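Local coordinates for MATE family efflux transporter (Vibrio cholerae, PDB 6IDP), which probably exports drugs and other compounds across the bacterial inner membrane, as a MATE-family transporter whose conformational change depends on protons, at residues A145-Y150 with V202-V207; M168-L173 with I198-G203. All blocks are in the same frame, centred on the assembly; numbering follows the deposited sequence.

Contact 1. Residues A145-Y150 with V202-V207; sequences AMLYFY and VGIAIV. With OLC ((2R)-2,3-dihydroxypropyl (9Z)-octadec-9-enoate), chain B; OLC ((2R)-2,3-dihydroxypropyl (9Z)-octadec-9-enoate), chain K.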
# COMPACT_ATOMS: atom_id res chain seq x y z
N ALA A 145 7.86 1.19 10.49
CA ALA A 145 8.54 0.40 9.46
C ALA A 145 8.97 -0.95 10.01
O ALA A 145 8.81 -1.97 9.35
CB ALA A 145 9.74 1.17 8.92
N MET A 146 9.52 -0.95 11.23
CA MET A 146 9.98 -2.18 11.87
C MET A 146 8.84 -3.14 12.16
O MET A 146 8.98 -4.35 11.96
CB MET A 146 10.72 -1.86 13.17
CG MET A 146 12.02 -1.09 12.97
SD MET A 146 13.14 -1.91 11.82
CE MET A 146 13.33 -3.51 12.60
N LEU A 147 7.73 -2.61 12.66
CA LEU A 147 6.54 -3.43 12.89
C LEU A 147 6.07 -4.03 11.57
O LEU A 147 5.68 -5.20 11.52
CB LEU A 147 5.43 -2.60 13.54
CG LEU A 147 4.13 -3.33 13.91
CD1 LEU A 147 4.41 -4.51 14.82
CD2 LEU A 147 3.14 -2.38 14.56
N TYR A 148 6.12 -3.23 10.51
CA TYR A 148 5.72 -3.69 9.19
C TYR A 148 6.63 -4.81 8.68
O TYR A 148 6.16 -5.75 8.03
CB TYR A 148 5.71 -2.52 8.19
CG TYR A 148 5.19 -2.91 6.82
CD1 TYR A 148 3.83 -2.99 6.57
CD2 TYR A 148 6.07 -3.21 5.78
CE1 TYR A 148 3.35 -3.34 5.32
CE2 TYR A 148 5.60 -3.56 4.53
CZ TYR A 148 4.24 -3.63 4.31
OH TYR A 148 3.76 -3.98 3.07
N PHE A 149 7.92 -4.71 8.98
CA PHE A 149 8.87 -5.74 8.56
C PHE A 149 8.61 -7.05 9.28
O PHE A 149 8.73 -8.13 8.69
CB PHE A 149 10.31 -5.27 8.80
CG PHE A 149 10.69 -4.05 8.02
CD1 PHE A 149 10.18 -3.83 6.75
CD2 PHE A 149 11.56 -3.11 8.56
CE1 PHE A 149 10.54 -2.69 6.02
CE2 PHE A 149 11.92 -1.97 7.84
CZ PHE A 149 11.41 -1.77 6.58
N TYR A 150 8.24 -6.97 10.56
CA TYR A 150 7.83 -8.15 11.31
C TYR A 150 6.57 -8.76 10.69
O TYR A 150 6.45 -9.98 10.58
CB TYR A 150 7.57 -7.83 12.78
CG TYR A 150 8.81 -7.81 13.65
CD1 TYR A 150 9.52 -8.97 13.90
CD2 TYR A 150 9.25 -6.62 14.23
CE1 TYR A 150 10.65 -8.96 14.71
CE2 TYR A 150 10.38 -6.60 15.03
CZ TYR A 150 11.07 -7.77 15.27
OH TYR A 150 12.19 -7.74 16.06
N VAL A 202 4.08 -1.11 21.22
CA VAL A 202 3.37 -2.21 21.86
C VAL A 202 3.20 -3.36 20.87
O VAL A 202 3.33 -4.53 21.24
CB VAL A 202 2.00 -1.76 22.39
CG1 VAL A 202 1.16 -2.96 22.81
CG2 VAL A 202 2.18 -0.81 23.56
N GLY A 203 2.93 -3.02 19.61
CA GLY A 203 2.83 -4.02 18.57
C GLY A 203 4.12 -4.79 18.38
O GLY A 203 4.12 -6.01 18.21
N ILE A 204 5.24 -4.07 18.42
CA ILE A 204 6.55 -4.68 18.27
C ILE A 204 6.86 -5.60 19.45
O ILE A 204 7.35 -6.72 19.27
CB ILE A 204 7.66 -3.62 18.14
CG1 ILE A 204 7.58 -2.94 16.78
CG2 ILE A 204 9.04 -4.25 18.33
CD1 ILE A 204 8.65 -1.89 16.56
N ALA A 205 6.54 -5.13 20.65
CA ALA A 205 6.77 -5.90 21.87
C ALA A 205 5.99 -7.22 21.86
O ALA A 205 6.39 -8.18 22.50
CB ALA A 205 6.40 -5.08 23.09
N ILE A 206 4.89 -7.26 21.12
CA ILE A 206 4.05 -8.45 21.07
C ILE A 206 4.46 -9.41 19.95
O ILE A 206 4.53 -10.62 20.16
CB ILE A 206 2.56 -8.08 20.88
CG1 ILE A 206 2.04 -7.34 22.12
CG2 ILE A 206 1.72 -9.32 20.64
CD1 ILE A 206 0.60 -6.88 22.00
N VAL A 207 4.76 -8.87 18.77
CA VAL A 207 4.98 -9.72 17.60
C VAL A 207 6.39 -10.32 17.55
O VAL A 207 6.57 -11.43 17.06
CB VAL A 207 4.72 -8.93 16.28
CG1 VAL A 207 5.77 -7.85 16.05
CG2 VAL A 207 4.65 -9.89 15.09
C18 OLC B . 1.27 -1.20 11.40
C10 OLC B . 0.66 0.32 4.56
C9 OLC B . 0.17 -0.53 3.63
C17 OLC B . 2.16 -1.01 10.20
C11 OLC B . 2.15 0.37 4.83
C8 OLC B . 1.09 -1.44 2.86
C16 OLC B . 2.95 0.27 10.34
C12 OLC B . 2.42 1.25 6.03
C15 OLC B . 3.22 0.88 8.98
C13 OLC B . 1.52 0.84 7.17
C14 OLC B . 1.96 1.53 8.45
C18 OLC K . 2.63 -4.74 26.21
C17 OLC K . 3.96 -5.42 26.00
C16 OLC K . 3.82 -6.91 26.24
C12 OLC K . 6.13 -11.28 25.93
C15 OLC K . 5.14 -7.60 25.98
C13 OLC K . 6.31 -9.78 25.91
C14 OLC K . 4.97 -9.10 26.10

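Contact 2. Residues M168-L173 with I198-G203; sequences MVTSVL and IAFGVG. With OLC ((2R)-2,3-dihydroxypropyl (9Z)-octadec-9-enoate), chain O; OLC ((2R)-2,3-dihydroxypropyl (9Z)-octadec-9-enoate), chain B.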
# COMPACT_ATOMS: atom_id res chain seq x y z
N MET A 168 -5.29 -4.17 14.19
CA MET A 168 -6.49 -3.74 14.90
C MET A 168 -6.13 -3.22 16.29
O MET A 168 -6.63 -2.18 16.72
CB MET A 168 -7.51 -4.87 15.00
CG MET A 168 -8.00 -5.38 13.65
SD MET A 168 -9.66 -6.10 13.69
CE MET A 168 -9.37 -7.62 14.58
N VAL A 169 -5.26 -3.95 16.98
CA VAL A 169 -4.86 -3.60 18.34
C VAL A 169 -4.15 -2.25 18.39
O VAL A 169 -4.48 -1.39 19.21
CB VAL A 169 -3.96 -4.68 18.95
CG1 VAL A 169 -3.42 -4.22 20.30
CG2 VAL A 169 -4.73 -5.98 19.10
N THR A 170 -3.17 -2.05 17.51
CA THR A 170 -2.42 -0.80 17.49
C THR A 170 -3.28 0.37 17.04
O THR A 170 -3.09 1.50 17.48
CB THR A 170 -1.17 -0.90 16.59
OG1 THR A 170 -1.56 -1.23 15.25
CG2 THR A 170 -0.21 -1.97 17.12
N SER A 171 -4.25 0.10 16.16
CA SER A 171 -5.18 1.12 15.69
C SER A 171 -6.05 1.64 16.83
O SER A 171 -6.24 2.84 16.98
CB SER A 171 -6.07 0.59 14.57
OG SER A 171 -5.30 0.29 13.41
N VAL A 172 -6.60 0.71 17.61
CA VAL A 172 -7.43 1.06 18.76
C VAL A 172 -6.59 1.76 19.82
O VAL A 172 -6.99 2.78 20.37
CB VAL A 172 -8.11 -0.18 19.37
CG1 VAL A 172 -8.57 0.09 20.79
CG2 VAL A 172 -9.28 -0.62 18.50
N LEU A 173 -5.41 1.20 20.09
CA LEU A 173 -4.51 1.76 21.09
C LEU A 173 -4.09 3.18 20.71
O LEU A 173 -4.05 4.06 21.56
CB LEU A 173 -3.28 0.86 21.26
CG LEU A 173 -2.37 1.14 22.45
CD1 LEU A 173 -3.19 1.27 23.73
CD2 LEU A 173 -1.33 0.04 22.60
N ILE A 198 4.15 4.74 20.75
CA ILE A 198 3.75 3.82 21.81
C ILE A 198 2.90 2.68 21.26
O ILE A 198 3.13 1.52 21.57
CB ILE A 198 2.99 4.55 22.92
CG1 ILE A 198 3.86 5.66 23.51
CG2 ILE A 198 2.56 3.58 24.01
CD1 ILE A 198 3.20 6.43 24.63
N ALA A 199 1.91 3.03 20.43
CA ALA A 199 1.04 2.05 19.80
C ALA A 199 1.83 1.02 18.99
O ALA A 199 1.70 -0.18 19.21
CB ALA A 199 0.02 2.74 18.91
N PHE A 200 2.64 1.50 18.05
CA PHE A 200 3.47 0.62 17.23
C PHE A 200 4.52 -0.09 18.08
O PHE A 200 4.95 -1.19 17.75
CB PHE A 200 4.15 1.41 16.11
CG PHE A 200 3.24 1.76 14.97
CD1 PHE A 200 2.03 1.11 14.80
CD2 PHE A 200 3.59 2.75 14.07
CE1 PHE A 200 1.19 1.44 13.75
CE2 PHE A 200 2.77 3.07 13.01
CZ PHE A 200 1.57 2.42 12.85
N GLY A 201 4.93 0.56 19.16
CA GLY A 201 5.90 -0.02 20.07
C GLY A 201 5.33 -1.23 20.79
O GLY A 201 6.01 -2.24 20.96
N VAL A 202 4.08 -1.11 21.22
CA VAL A 202 3.37 -2.21 21.86
C VAL A 202 3.20 -3.36 20.87
O VAL A 202 3.33 -4.53 21.24
CB VAL A 202 2.00 -1.76 22.39
CG1 VAL A 202 1.16 -2.96 22.81
CG2 VAL A 202 2.18 -0.81 23.56
N GLY A 203 2.93 -3.02 19.61
CA GLY A 203 2.83 -4.02 18.57
C GLY A 203 4.12 -4.79 18.38
O GLY A 203 4.12 -6.01 18.21
C18 OLC O . -1.38 4.09 13.24
C17 OLC O . -1.38 4.76 11.89
C16 OLC O . 0.01 5.22 11.52
C15 OLC O . 0.15 5.21 10.01
C14 OLC O . 1.62 5.14 9.64
C18 OLC B . 1.27 -1.20 11.40
C10 OLC B . 0.66 0.32 4.56
C9 OLC B . 0.17 -0.53 3.63
C17 OLC B . 2.16 -1.01 10.20
C11 OLC B . 2.15 0.37 4.83
C8 OLC B . 1.09 -1.44 2.86
C16 OLC B . 2.95 0.27 10.34
C12 OLC B . 2.42 1.25 6.03
C15 OLC B . 3.22 0.88 8.98
C13 OLC B . 1.52 0.84 7.17
C14 OLC B . 1.96 1.53 8.45

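Contact 1. Residues A145-Y150 with V202-V207
Leu147 lays its CD1 methyl over the backbone of Gly203, with Leu147 CD1 3.6 Å from Gly203 C. Its CG stands anti to the backbone N (chi1 -178°), so the branched end is carried across the gap between helix 124-156 and helix 189-213. Because Gly203 has no CB, the leucine can lie directly on the helix surface, with CD2 close to where a side chain would otherwise stand. This second methyl also meets the terminal carbon of a monoolein chain (OLC, chain B), so CD1 touches the helix and CD2 a lipid tail.

Ile204 packs beside it. Its CG1 lies 3.9 Å from Leu147 CB, and the extended chain pushes Ile204 CD1 onward to Met146 CB at 4.0 Å. The methionine chain then bends away, its end leading off from the interface. One turn further along, Val207 CG1 sits between Leu147 CD1 at 3.8 Å and Tyr150 CB at 3.7 Å. This methyl occupies the crowded position between backbone N and carbonyl carbon (chi1 69°), which points it at the neighbouring helix. The Tyr150 ring crosses the valine obliquely, and its CE2 lies near Ile204 CG2, a looser approach.

The two helices run roughly parallel, their segments inclined at 30° with axes 9.5 Å apart, as befits transmembrane helices separated in sequence by the intervening helix 161-184 in this all-helical MATE fold. Met146 and Tyr150 also touch Ile95 of helix 84-111. No hydrogen bond crosses between the segments, so the pair is held by van der Waals contact between apolar groups, and its cohesion depends on how well the shapes fit rather than on directional bonds.

Contact 2. Residues M168-L173 with I198-G203
From its CB, Thr170 reaches toward helix 189-213, and its atoms meet several neighbours, with Ala199 O shared by CB and CG2. CB lies 4.0 Å from Ala199 O. The methyl CG2, beside the backbone N and anti to the carbonyl carbon, goes deepest: it rests 3.3 Å from Ala199 O and 3.9 Å from Gly203 CA. Glycine suits that position, since without a CB on Gly203 the methyl can lie where a side chain would stand. The hydroxyl OG1 takes the crowded place between backbone N and carbonyl carbon (chi1 59°), from which it hydrogen-bonds back to Leu166 O in its own helix. A threonine can therefore offer a methyl to the neighbouring helix while its polar end is satisfied at home. OG1 also lies at the edge of the Phe200 ring, near its plane.

Small residues let the helices come close, with axes 8.6 Å apart at an angle of 152°. This is the antiparallel packing of consecutive transmembrane helices, here 161-184 and 189-213, in the amino-terminal half of a MATE transporter. In return Ala199 sets its CB 3.6 Å from Thr170 O.

One turn beyond Thr170, Leu173 extends with CG anti to the backbone N (chi1 -168°) and crosses Val202 at about a right angle. Leu173 CD2 meets Val202 CG2 at 3.7 Å, methyl against methyl, with Val202 CB and CG1 also close. On the Phe200 side, a monoolein tail (OLC, chain B) passes over one ring face with its C16, and the terminal C18 of a second monoolein (OLC, chain O) comes 3.4 Å from Phe200 CZ.

Overall arrangement
Helix 189-213 is common to both contacts, and both are mostly buried, with centres about 9 Å apart. Contact 1 joins it to helix 124-156, from which it is separated by one intervening helix; the pairing is roughly parallel, and long apolar side chains span the wider axis spacing. Contact 2 joins it to the preceding helix 161-184 in an antiparallel pair, brought closer by Ala199, Gly203 and Thr170. Both touch backbone as well as side chains. Gly203 serves both, accepting methyls from each neighbouring helix, while Leu147 CD2 touches Phe200 CD1 at 3.7 Å to join them. A monoolein tail (OLC, chain B) touches both.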